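Local coordinates for protein endonuclease NucS (Pyrococcus abyssi, PDB 2VLD) that cuts both 3' and 5' single-stranded ends of branched DNA as a homodimer that binds single-stranded DNA and interacts with PCNA, at residues A[152-156]-A[157-161]; A[210-213]-A[214-218]; A[91-94]-A[95-99]. The protein carries 2 engineered substitutions. All coordinates share one frame; numbering follows the deposited sequence.

Contact 1: A[152-156]-A[157-161]; sequences KPIRH and GIVDV
Ile154 and Val159 meet on one face of a tight beta hairpin, and this is where the two strands pack closely. Val159 sets its CG1 anti to the backbone N (chi1 167°), which leaves CG2 as the branch that faces Ile154; it lies 4.1 Å from Ile154 CG1, the two side chains crossing at a slant. Ile154 CB lies 3.4 Å from Gly157 O, the oxygen its own N bonds. The backbone holds this register firmly. Lys152 N gives its hydrogen to Val159 O at 2.9 Å, Val159 N returns one to Lys152 O at 3.0 Å, and Ile154 N reaches Gly157 O at 2.7 Å. The fourth bond, from Gly157 N to Ile154 O, is weak at 3.4 Å; it spans the type I turn through Arg155 and His156. Gly157 has a phi of +154°, and a CB on that backbone would collide with His156 O, so the position calls for glycine. With an alanine in place of Ile154 the backbone bonds could persist, but Val159 CG2 would probably lose its partner and a gap would open towards Leu195.

The outer end is looser: Lys152 starts on the Ile154 face, but bends at its second torsion (67°) and leads its amine away from the opposite strand to a cation-pi contact with Tyr149. On the other face Pro153 is exposed, as is Arg155 in the turn. Ile158 shares the face of Pro153 but is buried, packing on Gly41 of the second subunit, whose Lys44 bonds to Ile158 O.

Within the C-terminal domain, strand 146-154 is the outermost strand of its sheet and 157-164 the next one in. Helix 182-199 covers the Ile154 face through Ser194, Leu195 and Tyr191, and strand 170-175 continues the sheet beyond Val159.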
loop_
_atom_site.group_PDB
_atom_site.type_symbol
_atom_site.label_atom_id
_atom_site.label_comp_id
_atom_site.label_asym_id
_atom_site.label_seq_id
_atom_site.Cartn_x
_atom_site.Cartn_y
_atom_site.Cartn_z
ATOM N N LYS A 152 7.736 -7.633 28.850
ATOM C CA LYS A 152 6.718 -8.521 29.388
ATOM C C LYS A 152 5.380 -8.269 28.696
ATOM O O LYS A 152 4.857 -7.152 28.737
ATOM C CB LYS A 152 6.610 -8.355 30.915
ATOM C CG LYS A 152 5.566 -9.237 31.605
ATOM C CD LYS A 152 5.925 -10.715 31.543
ATOM C CE LYS A 152 4.953 -11.549 32.355
ATOM N NZ LYS A 152 5.245 -12.996 32.167
ATOM N N PRO A 153 4.840 -9.294 28.025
ATOM C CA PRO A 153 3.493 -9.167 27.490
ATOM C C PRO A 153 2.462 -8.997 28.599
ATOM O O PRO A 153 2.477 -9.736 29.584
ATOM C CB PRO A 153 3.282 -10.488 26.731
ATOM C CG PRO A 153 4.652 -10.964 26.436
ATOM C CD PRO A 153 5.421 -10.597 27.676
ATOM N N ILE A 154 1.597 -8.005 28.400
ATOM C CA ILE A 154 0.536 -7.574 29.309
ATOM C C ILE A 154 -0.781 -7.610 28.536
ATOM O O ILE A 154 -0.767 -7.777 27.323
ATOM C CB ILE A 154 0.904 -6.166 29.860
ATOM C CG1 ILE A 154 1.235 -6.279 31.326
ATOM C CG2 ILE A 154 -0.164 -5.127 29.674
ATOM C CD1 ILE A 154 2.398 -7.209 31.592
ATOM N N ARG A 155 -1.917 -7.481 29.218
ATOM C CA ARG A 155 -3.211 -7.545 28.542
ATOM C C ARG A 155 -3.323 -6.551 27.380
ATOM O O ARG A 155 -3.788 -6.919 26.292
ATOM C CB ARG A 155 -4.352 -7.327 29.521
ATOM C CG ARG A 155 -4.743 -8.551 30.324
ATOM C CD ARG A 155 -5.927 -8.192 31.203
ATOM N NE ARG A 155 -6.277 -9.236 32.166
ATOM C CZ ARG A 155 -7.349 -9.203 32.957
ATOM N NH1 ARG A 155 -8.198 -8.177 32.918
ATOM N NH2 ARG A 155 -7.576 -10.206 33.789
ATOM N N HIS A 156 -2.899 -5.306 27.609
ATOM C CA HIS A 156 -2.945 -4.277 26.563
ATOM C C HIS A 156 -1.574 -3.709 26.224
ATOM O O HIS A 156 -1.431 -2.496 26.028
ATOM C CB HIS A 156 -3.870 -3.115 26.952
ATOM C CG HIS A 156 -5.241 -3.536 27.362
ATOM N ND1 HIS A 156 -5.981 -4.462 26.657
ATOM C CD2 HIS A 156 -6.016 -3.140 28.399
ATOM C CE1 HIS A 156 -7.149 -4.628 27.252
ATOM N NE2 HIS A 156 -7.196 -3.836 28.308
ATOM N N GLY A 157 -0.562 -4.561 26.148
ATOM C CA GLY A 157 0.730 -4.057 25.742
ATOM C C GLY A 157 1.931 -4.821 26.219
ATOM O O GLY A 157 1.835 -5.966 26.644
ATOM N N ILE A 158 3.084 -4.167 26.103
ATOM C CA ILE A 158 4.365 -4.764 26.459
ATOM C C ILE A 158 5.163 -3.803 27.317
ATOM O O ILE A 158 5.319 -2.637 26.976
ATOM C CB ILE A 158 5.134 -5.155 25.224
ATOM C CG1 ILE A 158 4.225 -6.006 24.327
ATOM C CG2 ILE A 158 6.427 -5.877 25.608
ATOM C CD1 ILE A 158 4.945 -6.791 23.256
ATOM N N VAL A 159 5.642 -4.314 28.445
ATOM C CA VAL A 159 6.251 -3.511 29.485
ATOM C C VAL A 159 7.760 -3.722 29.427
ATOM O O VAL A 159 8.215 -4.850 29.422
ATOM C CB VAL A 159 5.672 -3.931 30.869
ATOM C CG1 VAL A 159 6.485 -3.359 32.020
ATOM C CG2 VAL A 159 4.202 -3.518 30.980
ATOM N N ASP A 160 8.530 -2.638 29.386
ATOM C CA ASP A 160 9.998 -2.725 29.230
ATOM C C ASP A 160 10.654 -3.602 30.289
ATOM O O ASP A 160 11.250 -4.623 29.969
ATOM C CB ASP A 160 10.626 -1.321 29.218
ATOM C CG ASP A 160 10.212 -0.505 27.991
ATOM O OD1 ASP A 160 9.679 -1.118 27.041
ATOM O OD2 ASP A 160 10.416 0.737 27.957
ATOM N N VAL A 161 10.541 -3.172 31.548
ATOM C CA VAL A 161 10.846 -3.984 32.718
ATOM C C VAL A 161 9.619 -3.992 33.659
ATOM O O VAL A 161 8.951 -2.971 33.841
ATOM C CB VAL A 161 12.055 -3.435 33.468
ATOM C CG1 VAL A 161 12.244 -4.163 34.804
ATOM C CG2 VAL A 161 13.308 -3.555 32.615
#

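Contact 2: A[210-213]-A[214-218]; sequences PSLT and EGAKK
Leu212 and Thr213 lead into the first turn of a helix, and each touches it in its own way. The hydrogen bonding comes from the backbone: Lys217 N points almost straight at Thr213 O, 3.0 Å away with an angle of 176° at the hydrogen, closing the opening turn. Thr213 occupies the N-cap position, yet its side chain makes no capping bond. Its OG1 instead makes a weak hydrogen bond to Ala180 O, and its methyl, CG2, is the branch that turns to the helix start, 3.6 Å from Gly215 N.

The apolar contact belongs to Leu212. Its CG sits between the backbone N and the carbonyl carbon (chi1 72°), a crowded position that swings the side chain over the flank of the helix. There CD1 lies 3.8 Å from Ala216 CB and 3.5 Å from Lys217 N, so one methyl spans two successive helix residues. Ala216 is buried, and its small CB also lies 3.3 Å from Thr213 O.

The charged pair lies on the exposed side of the helix. Lys217 curls back at its third and fourth torsions, bringing NZ within 3.5 Å of Glu214 OE1 in a salt bridge one turn apart; Glu221 is a longer, weak partner for the same amine. A carboxylate in the first turn would probably also be favoured by the helix dipole.

This is the loop-to-helix joint of a beta-alpha-beta crossover, in which helix 214-223 links the parallel neighbours 203-209 and 226-229 of the PDDEXK-type nuclease domain.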
loop_
_atom_site.group_PDB
_atom_site.type_symbol
_atom_site.label_atom_id
_atom_site.label_comp_id
_atom_site.label_asym_id
_atom_site.label_seq_id
_atom_site.Cartn_x
_atom_site.Cartn_y
_atom_site.Cartn_z
ATOM N N PRO A 210 16.884 9.749 30.899
ATOM C CA PRO A 210 17.879 10.743 31.342
ATOM C C PRO A 210 17.275 12.091 31.753
ATOM O O PRO A 210 17.879 12.824 32.539
ATOM C CB PRO A 210 18.773 10.931 30.109
ATOM C CG PRO A 210 18.390 9.848 29.154
ATOM C CD PRO A 210 16.976 9.516 29.446
ATOM N N SER A 211 16.097 12.402 31.216
ATOM C CA SER A 211 15.387 13.647 31.499
ATOM C C SER A 211 14.020 13.590 30.839
ATOM O O SER A 211 13.722 12.649 30.107
ATOM C CB SER A 211 16.167 14.846 30.965
ATOM O OG SER A 211 16.550 14.631 29.620
ATOM N N LEU A 212 13.194 14.601 31.087
ATOM C CA LEU A 212 11.838 14.611 30.549
ATOM C C LEU A 212 11.311 16.020 30.318
ATOM O O LEU A 212 11.740 16.955 30.986
ATOM C CB LEU A 212 10.890 13.818 31.463
ATOM C CG LEU A 212 10.474 14.376 32.828
ATOM C CD1 LEU A 212 9.353 13.544 33.386
ATOM C CD2 LEU A 212 11.630 14.407 33.810
ATOM N N THR A 213 10.382 16.150 29.369
ATOM C CA THR A 213 9.706 17.414 29.070
ATOM C C THR A 213 8.951 17.913 30.297
ATOM O O THR A 213 8.627 17.130 31.198
ATOM C CB THR A 213 8.685 17.273 27.899
ATOM O OG1 THR A 213 9.269 16.548 26.814
ATOM C CG2 THR A 213 8.232 18.650 27.382
ATOM N N GLU A 214 8.680 19.219 30.322
ATOM C CA GLU A 214 7.818 19.826 31.329
ATOM C C GLU A 214 6.437 19.176 31.282
ATOM O O GLU A 214 5.875 18.823 32.317
ATOM C CB GLU A 214 7.716 21.342 31.107
ATOM C CG GLU A 214 7.364 22.145 32.359
ATOM C CD GLU A 214 8.447 22.083 33.437
ATOM O OE1 GLU A 214 8.093 21.982 34.635
ATOM O OE2 GLU A 214 9.650 22.135 33.093
ATOM N N GLY A 215 5.915 19.000 30.070
ATOM C CA GLY A 215 4.640 18.321 29.848
ATOM C C GLY A 215 4.619 16.912 30.406
ATOM O O GLY A 215 3.623 16.485 30.991
ATOM N N ALA A 216 5.726 16.193 30.226
ATOM C CA ALA A 216 5.894 14.860 30.802
ATOM C C ALA A 216 5.814 14.897 32.328
ATOM O O ALA A 216 4.971 14.217 32.917
ATOM C CB ALA A 216 7.204 14.236 30.338
ATOM N N LYS A 217 6.669 15.713 32.952
ATOM C CA LYS A 217 6.684 15.894 34.409
ATOM C C LYS A 217 5.290 16.230 34.936
ATOM O O LYS A 217 4.889 15.764 36.008
ATOM C CB LYS A 217 7.690 16.985 34.805
ATOM C CG LYS A 217 7.954 17.097 36.317
ATOM C CD LYS A 217 9.148 18.007 36.659
ATOM C CE LYS A 217 8.829 19.504 36.525
ATOM N NZ LYS A 217 7.818 20.000 37.503
ATOM N N LYS A 218 4.558 17.022 34.153
ATOM C CA LYS A 218 3.207 17.455 34.493
ATOM C C LYS A 218 2.239 16.283 34.518
ATOM O O LYS A 218 1.655 15.980 35.558
ATOM C CB LYS A 218 2.714 18.510 33.499
ATOM C CG LYS A 218 2.121 19.753 34.145
ATOM C CD LYS A 218 3.189 20.818 34.327
ATOM C CE LYS A 218 2.680 21.959 35.162
ATOM N NZ LYS A 218 2.751 21.633 36.616
#

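Contact 3: A[91-94]-A[95-99]; sequences SIRR and RPYER
Ile92 and Glu98 come together through their first torsions. Ile92 holds CG1 anti to its backbone N (chi1 -170°), which puts CG2 between the N and the carbonyl carbon and over the neighbouring strand; Glu98 has CG beside its own N (chi1 -71°) and runs on extended. The two side chains therefore lie alongside, pointing the same way, with Ile92 CG2 3.3 Å from Glu98 CB and 3.6 Å from Glu98 OE2. The methyl thus lines the stem of the glutamate up to the carboxylate, whose other oxygen, OE1, is hydrogen-bonded to Tyr39 OH; that bond probably helps to fix the carboxylate, and Gln76 packs beside both side chains.

Beneath them, Ile92 and Glu98 bond reciprocally through the backbone: Ile92 N to Glu98 O at 2.9 Å, and Glu98 N to Ile92 O at 2.8 Å. Next along the strands, Ser91 OG lies 3.8 Å from Arg99 CG, while the Arg99 guanidinium reaches on to a salt bridge with Glu101.

Towards the tip, Arg93 and Tyr97 run side by side. Arg93 NH1 comes to 4.2 Å from Tyr97 CE1 with guanidinium and ring planes 48° apart, a loose and slanted approach. The loop that reverses the chain includes an inverse gamma turn centred on Arg94, where Arg95 N makes a weak bond of 3.1 Å to Arg93 O.

The whole is the end of a beta hairpin of strands 87-92 and 98-104, in the PH-like N-terminal domain that carries the single-stranded DNA binding site; its arginine-rich loop is largely exposed.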
loop_
_atom_site.group_PDB
_atom_site.type_symbol
_atom_site.label_atom_id
_atom_site.label_comp_id
_atom_site.label_asym_id
_atom_site.label_seq_id
_atom_site.Cartn_x
_atom_site.Cartn_y
_atom_site.Cartn_z
ATOM N N SER A 91 6.911 -1.096 -16.460
ATOM C CA SER A 91 7.533 -2.254 -17.071
ATOM C C SER A 91 8.835 -2.555 -16.369
ATOM O O SER A 91 9.675 -1.671 -16.169
ATOM C CB SER A 91 7.814 -2.032 -18.564
ATOM O OG SER A 91 6.670 -1.556 -19.236
ATOM N N ILE A 92 8.989 -3.811 -15.984
ATOM C CA ILE A 92 10.276 -4.331 -15.588
ATOM C C ILE A 92 10.680 -5.285 -16.713
ATOM O O ILE A 92 10.137 -6.370 -16.865
ATOM C CB ILE A 92 10.293 -4.913 -14.090
ATOM C CG1 ILE A 92 11.722 -5.227 -13.613
ATOM C CG2 ILE A 92 9.375 -6.120 -13.899
ATOM C CD1 ILE A 92 11.990 -5.074 -12.086
ATOM N N ARG A 93 11.575 -4.833 -17.574
ATOM C CA ARG A 93 12.241 -5.775 -18.459
ATOM C C ARG A 93 13.564 -6.130 -17.833
ATOM O O ARG A 93 14.570 -6.296 -18.531
ATOM C CB ARG A 93 12.418 -5.253 -19.887
ATOM C CG ARG A 93 12.480 -3.758 -20.052
ATOM C CD ARG A 93 12.257 -3.500 -21.505
ATOM N NE ARG A 93 11.422 -2.345 -21.800
ATOM C CZ ARG A 93 10.521 -2.326 -22.779
ATOM N NH1 ARG A 93 10.327 -3.409 -23.528
ATOM N NH2 ARG A 93 9.799 -1.237 -23.002
ATOM N N ARG A 94 13.552 -6.230 -16.504
ATOM C CA ARG A 94 14.744 -6.606 -15.757
ATOM C C ARG A 94 14.842 -8.131 -15.605
ATOM O O ARG A 94 14.989 -8.683 -14.508
ATOM C CB ARG A 94 14.858 -5.841 -14.433
ATOM C CG ARG A 94 15.231 -4.369 -14.603
ATOM C CD ARG A 94 16.155 -3.918 -13.468
ATOM N NE ARG A 94 16.503 -2.497 -13.546
ATOM C CZ ARG A 94 17.028 -1.786 -12.547
ATOM N NH1 ARG A 94 17.277 -2.348 -11.366
ATOM N NH2 ARG A 94 17.299 -0.498 -12.728
ATOM N N ARG A 95 14.715 -8.779 -16.761
ATOM C CA ARG A 95 15.149 -10.154 -17.028
ATOM C C ARG A 95 14.157 -11.306 -16.832
ATOM O O ARG A 95 14.395 -12.420 -17.344
ATOM C CB ARG A 95 16.580 -10.465 -16.550
ATOM C CG ARG A 95 17.566 -10.447 -17.716
ATOM C CD ARG A 95 16.901 -11.029 -18.969
ATOM N NE ARG A 95 17.795 -11.233 -20.106
ATOM C CZ ARG A 95 17.381 -11.313 -21.370
ATOM N NH1 ARG A 95 16.090 -11.181 -21.668
ATOM N NH2 ARG A 95 18.256 -11.511 -22.345
ATOM N N PRO A 96 13.098 -11.082 -16.041
ATOM C CA PRO A 96 11.815 -11.424 -16.615
ATOM C C PRO A 96 11.285 -10.152 -17.281
ATOM O O PRO A 96 11.819 -9.065 -17.035
ATOM C CB PRO A 96 10.967 -11.812 -15.395
ATOM C CG PRO A 96 11.869 -11.629 -14.178
ATOM C CD PRO A 96 12.976 -10.728 -14.620
ATOM N N TYR A 97 10.285 -10.286 -18.146
ATOM C CA TYR A 97 9.567 -9.134 -18.669
ATOM C C TYR A 97 8.246 -9.053 -17.939
ATOM O O TYR A 97 7.558 -10.057 -17.788
ATOM C CB TYR A 97 9.330 -9.253 -20.180
ATOM C CG TYR A 97 8.328 -8.250 -20.720
ATOM C CD1 TYR A 97 8.709 -6.936 -20.994
ATOM C CD2 TYR A 97 6.994 -8.612 -20.948
ATOM C CE1 TYR A 97 7.790 -5.999 -21.492
ATOM C CE2 TYR A 97 6.058 -7.679 -21.432
ATOM C CZ TYR A 97 6.462 -6.378 -21.703
ATOM O OH TYR A 97 5.554 -5.456 -22.192
ATOM N N GLU A 98 7.889 -7.858 -17.486
ATOM C CA GLU A 98 6.633 -7.657 -16.788
ATOM C C GLU A 98 6.019 -6.314 -17.116
ATOM O O GLU A 98 6.702 -5.291 -17.074
ATOM C CB GLU A 98 6.839 -7.752 -15.283
ATOM C CG GLU A 98 7.136 -9.150 -14.769
ATOM C CD GLU A 98 7.200 -9.191 -13.260
ATOM O OE1 GLU A 98 6.137 -9.064 -12.618
ATOM O OE2 GLU A 98 8.318 -9.343 -12.719
ATOM N N ARG A 99 4.721 -6.321 -17.418
ATOM C CA ARG A 99 4.006 -5.097 -17.744
ATOM C C ARG A 99 2.763 -4.930 -16.896
ATOM O O ARG A 99 1.853 -5.748 -16.956
ATOM C CB ARG A 99 3.613 -5.066 -19.228
ATOM C CG ARG A 99 3.551 -3.659 -19.810
ATOM C CD ARG A 99 3.119 -3.658 -21.270
ATOM N NE ARG A 99 1.691 -3.389 -21.364
ATOM C CZ ARG A 99 1.170 -2.264 -21.838
ATOM N NH1 ARG A 99 1.954 -1.303 -22.297
ATOM N NH2 ARG A 99 -0.140 -2.106 -21.865
#

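How the contacts relate
Contacts 1 and 3 are both ends of antiparallel hairpins, but in different domains, with nearest atoms about 36 Å apart within the chain. Contact 1 is partly buried and its packing is aliphatic beneath a helix; contact 3 lies at the surface and mixes apolar stems with charged ends. Across the dimer they come together: Arg93 and Tyr97 of one subunit pack on His156 and Gly157 of the other, so the two hairpins join the N-terminal domain of one copy to the nuclease domain of its mate. Contact 2 shares the nuclease domain with contact 1, about 11 Å away at the nearest atoms, yet is a surface helix start untouched by the second subunit.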